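Local coordinates for mandelate racemase/muconate lactonizing protein (Thermobispora bispora, PDB 3VC5) that probably dehydrates D-glucarate to 5-dehydro-4-deoxy-D-glucarate, a magnesium-dependent reaction of the enolase superfamily, at residues A75-R86 against R101-V111. Numbering follows the deposited sequence.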
loop_
_atom_site.group_PDB
_atom_site.type_symbol
_atom_site.label_atom_id
_atom_site.label_comp_id
_atom_site.label_asym_id
_atom_site.label_seq_id
_atom_site.Cartn_x
_atom_site.Cartn_y
_atom_site.Cartn_z
ATOM N N ALA A 75 24.578 -16.246 -7.085
ATOM C CA ALA A 75 23.365 -16.533 -7.834
ATOM C C ALA A 75 22.485 -15.291 -7.968
ATOM O O ALA A 75 21.864 -15.039 -9.029
ATOM C CB ALA A 75 22.604 -17.686 -7.196
ATOM N N HIS A 76 22.432 -14.500 -6.908
ATOM C CA HIS A 76 21.691 -13.250 -6.946
ATOM C C HIS A 76 22.349 -12.245 -7.886
ATOM O O HIS A 76 21.656 -11.615 -8.698
ATOM C CB HIS A 76 21.584 -12.649 -5.538
ATOM C CG HIS A 76 20.744 -11.406 -5.474
ATOM N ND1 HIS A 76 19.386 -11.411 -5.721
ATOM C CD2 HIS A 76 21.067 -10.118 -5.177
ATOM C CE1 HIS A 76 18.905 -10.194 -5.563
ATOM N NE2 HIS A 76 19.914 -9.381 -5.260
ATOM N N LEU A 77 23.660 -12.046 -7.723
ATOM C CA LEU A 77 24.414 -11.171 -8.606
ATOM C C LEU A 77 24.131 -11.502 -10.084
ATOM O O LEU A 77 23.947 -10.598 -10.923
ATOM C CB LEU A 77 25.914 -11.312 -8.307
ATOM C CG LEU A 77 26.899 -10.631 -9.256
ATOM C CD1 LEU A 77 26.684 -9.107 -9.300
ATOM C CD2 LEU A 77 28.344 -10.980 -8.794
ATOM N N GLU A 78 24.106 -12.792 -10.418
ATOM C CA GLU A 78 23.848 -13.205 -11.811
ATOM C C GLU A 78 22.469 -12.760 -12.309
ATOM O O GLU A 78 22.312 -12.318 -13.463
ATOM C CB GLU A 78 24.012 -14.724 -11.985
ATOM C CG GLU A 78 25.454 -15.182 -11.842
ATOM C CD GLU A 78 25.581 -16.701 -11.797
ATOM O OE1 GLU A 78 24.531 -17.395 -11.674
ATOM O OE2 GLU A 78 26.735 -17.191 -11.876
ATOM N N GLN A 79 21.472 -12.861 -11.442
ATOM C CA GLN A 79 20.123 -12.411 -11.784
ATOM C C GLN A 79 20.048 -10.902 -11.917
ATOM O O GLN A 79 19.370 -10.395 -12.827
ATOM C CB GLN A 79 19.080 -12.907 -10.769
ATOM C CG GLN A 79 18.894 -14.423 -10.762
ATOM C CD GLN A 79 18.582 -15.051 -12.130
ATOM O OE1 GLN A 79 19.169 -16.092 -12.498
ATOM N NE2 GLN A 79 17.654 -14.446 -12.884
ATOM N N VAL A 80 20.764 -10.173 -11.054
ATOM C CA VAL A 80 20.746 -8.723 -11.115
ATOM C C VAL A 80 21.410 -8.282 -12.431
ATOM O O VAL A 80 20.904 -7.373 -13.104
ATOM C CB VAL A 80 21.432 -8.109 -9.884
ATOM C CG1 VAL A 80 21.595 -6.584 -10.019
ATOM C CG2 VAL A 80 20.640 -8.427 -8.598
ATOM N N ARG A 81 22.521 -8.913 -12.811
ATOM C CA ARG A 81 23.153 -8.576 -14.090
ATOM C C ARG A 81 22.216 -8.864 -15.259
ATOM O O ARG A 81 22.072 -8.044 -16.170
ATOM C CB ARG A 81 24.447 -9.358 -14.278
ATOM C CG ARG A 81 25.593 -8.879 -13.387
ATOM C CD ARG A 81 26.863 -9.638 -13.777
ATOM N NE ARG A 81 28.059 -9.103 -13.158
ATOM C CZ ARG A 81 28.938 -9.823 -12.479
ATOM N NH1 ARG A 81 28.782 -11.140 -12.338
ATOM N NH2 ARG A 81 29.990 -9.210 -11.948
ATOM N N ALA A 82 21.584 -10.032 -15.250
ATOM C CA ALA A 82 20.686 -10.385 -16.351
ATOM C C ALA A 82 19.507 -9.400 -16.461
ATOM O O ALA A 82 19.150 -8.940 -17.561
ATOM C CB ALA A 82 20.170 -11.802 -16.148
ATOM N N ALA A 83 18.906 -9.058 -15.325
ATOM C CA ALA A 83 17.813 -8.092 -15.329
ATOM C C ALA A 83 18.295 -6.704 -15.780
ATOM O O ALA A 83 17.629 -6.031 -16.590
ATOM C CB ALA A 83 17.152 -8.021 -13.942
ATOM N N ALA A 84 19.468 -6.283 -15.292
ATOM C CA ALA A 84 19.991 -4.975 -15.623
ATOM C C ALA A 84 20.126 -4.817 -17.133
ATOM O O ALA A 84 19.806 -3.763 -17.678
ATOM C CB ALA A 84 21.343 -4.759 -14.962
ATOM N N ALA A 85 20.589 -5.877 -17.800
ATOM C CA ALA A 85 20.842 -5.838 -19.241
ATOM C C ALA A 85 19.558 -5.652 -20.057
ATOM O O ALA A 85 19.620 -5.247 -21.235
ATOM C CB ALA A 85 21.585 -7.108 -19.685
ATOM N N ARG A 86 18.406 -5.929 -19.432
ATOM C CA ARG A 86 17.122 -5.869 -20.109
ATOM C C ARG A 86 16.289 -4.631 -19.712
ATOM O O ARG A 86 15.127 -4.522 -20.107
ATOM C CB ARG A 86 16.329 -7.179 -19.921
ATOM C CG ARG A 86 17.066 -8.421 -20.428
ATOM C CD ARG A 86 16.442 -8.983 -21.677
ATOM N NE ARG A 86 15.043 -9.370 -21.469
ATOM C CZ ARG A 86 14.635 -10.589 -21.111
ATOM N NH1 ARG A 86 15.513 -11.567 -20.912
ATOM N NH2 ARG A 86 13.338 -10.835 -20.955
ATOM N N ARG A 101 9.369 -6.945 -16.141
ATOM C CA ARG A 101 10.590 -7.314 -16.867
ATOM C C ARG A 101 11.529 -8.141 -15.975
ATOM O O ARG A 101 12.093 -9.157 -16.407
ATOM C CB ARG A 101 11.302 -6.040 -17.379
ATOM C CG ARG A 101 12.552 -6.260 -18.243
ATOM C CD ARG A 101 12.280 -6.877 -19.627
ATOM N NE ARG A 101 11.279 -6.164 -20.432
ATOM C CZ ARG A 101 11.504 -5.110 -21.225
ATOM N NH1 ARG A 101 12.719 -4.566 -21.333
ATOM N NH2 ARG A 101 10.494 -4.584 -21.921
ATOM N N VAL A 102 11.673 -7.728 -14.718
ATOM C CA VAL A 102 12.493 -8.497 -13.775
ATOM C C VAL A 102 11.891 -9.908 -13.600
ATOM O O VAL A 102 12.621 -10.920 -13.596
ATOM C CB VAL A 102 12.597 -7.789 -12.424
ATOM C CG1 VAL A 102 13.206 -8.719 -11.373
ATOM C CG2 VAL A 102 13.431 -6.498 -12.534
ATOM N N ALA A 103 10.569 -9.974 -13.438
ATOM C CA ALA A 103 9.893 -11.285 -13.319
ATOM C C ALA A 103 10.139 -12.170 -14.535
ATOM O O ALA A 103 10.385 -13.370 -14.403
ATOM C CB ALA A 103 8.402 -11.116 -13.079
ATOM N N ASP A 104 10.100 -11.579 -15.730
ATOM C CA ASP A 104 10.429 -12.327 -16.950
ATOM C C ASP A 104 11.864 -12.867 -16.924
ATOM O O ASP A 104 12.144 -13.997 -17.348
ATOM C CB ASP A 104 10.242 -11.440 -18.193
ATOM C CG ASP A 104 8.807 -11.130 -18.491
ATOM O OD1 ASP A 104 7.888 -11.844 -18.018
ATOM O OD2 ASP A 104 8.600 -10.171 -19.282
ATOM N N VAL A 105 12.800 -12.050 -16.459
ATOM C CA VAL A 105 14.188 -12.470 -16.486
ATOM C C VAL A 105 14.427 -13.579 -15.469
ATOM O O VAL A 105 15.088 -14.570 -15.766
ATOM C CB VAL A 105 15.150 -11.279 -16.231
ATOM C CG1 VAL A 105 16.584 -11.774 -16.059
ATOM C CG2 VAL A 105 15.073 -10.281 -17.376
ATOM N N VAL A 106 13.889 -13.407 -14.271
ATOM C CA VAL A 106 14.062 -14.383 -13.205
ATOM C C VAL A 106 13.428 -15.687 -13.633
ATOM O O VAL A 106 13.959 -16.753 -13.359
ATOM C CB VAL A 106 13.417 -13.877 -11.890
ATOM C CG1 VAL A 106 13.251 -14.995 -10.861
ATOM C CG2 VAL A 106 14.248 -12.730 -11.309
ATOM N N GLY A 107 12.292 -15.585 -14.318
ATOM C CA GLY A 107 11.690 -16.745 -14.955
ATOM C C GLY A 107 11.430 -17.753 -13.867
ATOM O O GLY A 107 10.741 -17.454 -12.877
ATOM N N ALA A 108 12.005 -18.944 -14.042
ATOM C CA ALA A 108 11.779 -20.063 -13.142
ATOM C C ALA A 108 12.788 -20.159 -11.989
ATOM O O ALA A 108 12.690 -21.025 -11.088
ATOM C CB ALA A 108 11.798 -21.342 -13.956
ATOM N N ASN A 109 13.779 -19.291 -12.022
ATOM C CA ASN A 109 14.844 -19.361 -11.044
ATOM C C ASN A 109 14.257 -19.023 -9.660
ATOM O O ASN A 109 13.419 -18.107 -9.539
ATOM C CB ASN A 109 15.914 -18.346 -11.431
ATOM C CG ASN A 109 16.768 -18.807 -12.586
ATOM O OD1 ASN A 109 17.626 -19.669 -12.423
ATOM N ND2 ASN A 109 16.555 -18.214 -13.762
ATOM N N ILE A 110 14.606 -19.805 -8.644
ATOM C CA ILE A 110 14.413 -19.388 -7.253
ATOM C C ILE A 110 15.793 -19.375 -6.575
ATOM O O ILE A 110 16.479 -20.399 -6.517
ATOM C CB ILE A 110 13.490 -20.321 -6.469
ATOM C CG1 ILE A 110 12.050 -20.192 -6.964
ATOM C CG2 ILE A 110 13.552 -19.980 -4.964
ATOM C CD1 ILE A 110 11.066 -21.259 -6.349
ATOM N N VAL A 111 16.209 -18.209 -6.080
ATOM C CA VAL A 111 17.551 -18.060 -5.531
ATOM C C VAL A 111 17.447 -18.332 -4.038
ATOM O O VAL A 111 16.650 -17.688 -3.327
ATOM C CB VAL A 111 18.111 -16.634 -5.784
ATOM C CG1 VAL A 111 19.438 -16.415 -5.033
ATOM C CG2 VAL A 111 18.262 -16.353 -7.280
#
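V105 spreads its two methyls between A82 of the facing helix and R86 just beyond its end. CG1, placed anti to the backbone N (chi1 172°), comes within 3.6 Å of A82 CB and also touches A83; small alanines let the branched valine come close to the helix backbone. CG2 supports R86, whose guanidinium lies flat across it, V105 CG2 sitting 3.7 Å above the middle of the plane, so that apolar surface meets the weakly hydrated face of the charged group. R86 reaches this place by bending at chi2 and chi3, while R86 O accepts a hydrogen bond from R101 NH1 (2.7 Å), almost in line with the C=O and in the guanidinium plane. Both helices belong to the capping domain of the enolase superfamily; their segments 75-85 and 101-106 cross at 127° between N-to-C directions, with helix 123-146 packing against A83 and V102. Q79, folded at chi2 (-54°), lays its aliphatic part on apolar V111, CG 4.0 Å from V111 CG2, and sets its amide NE2 3.6 Å from V106 CA. Beside it, N109 ND2 gives V106 O (3.0 Å) a second donor, opposite N109 N, closing the type II' turn begun at the last helical residue, V106.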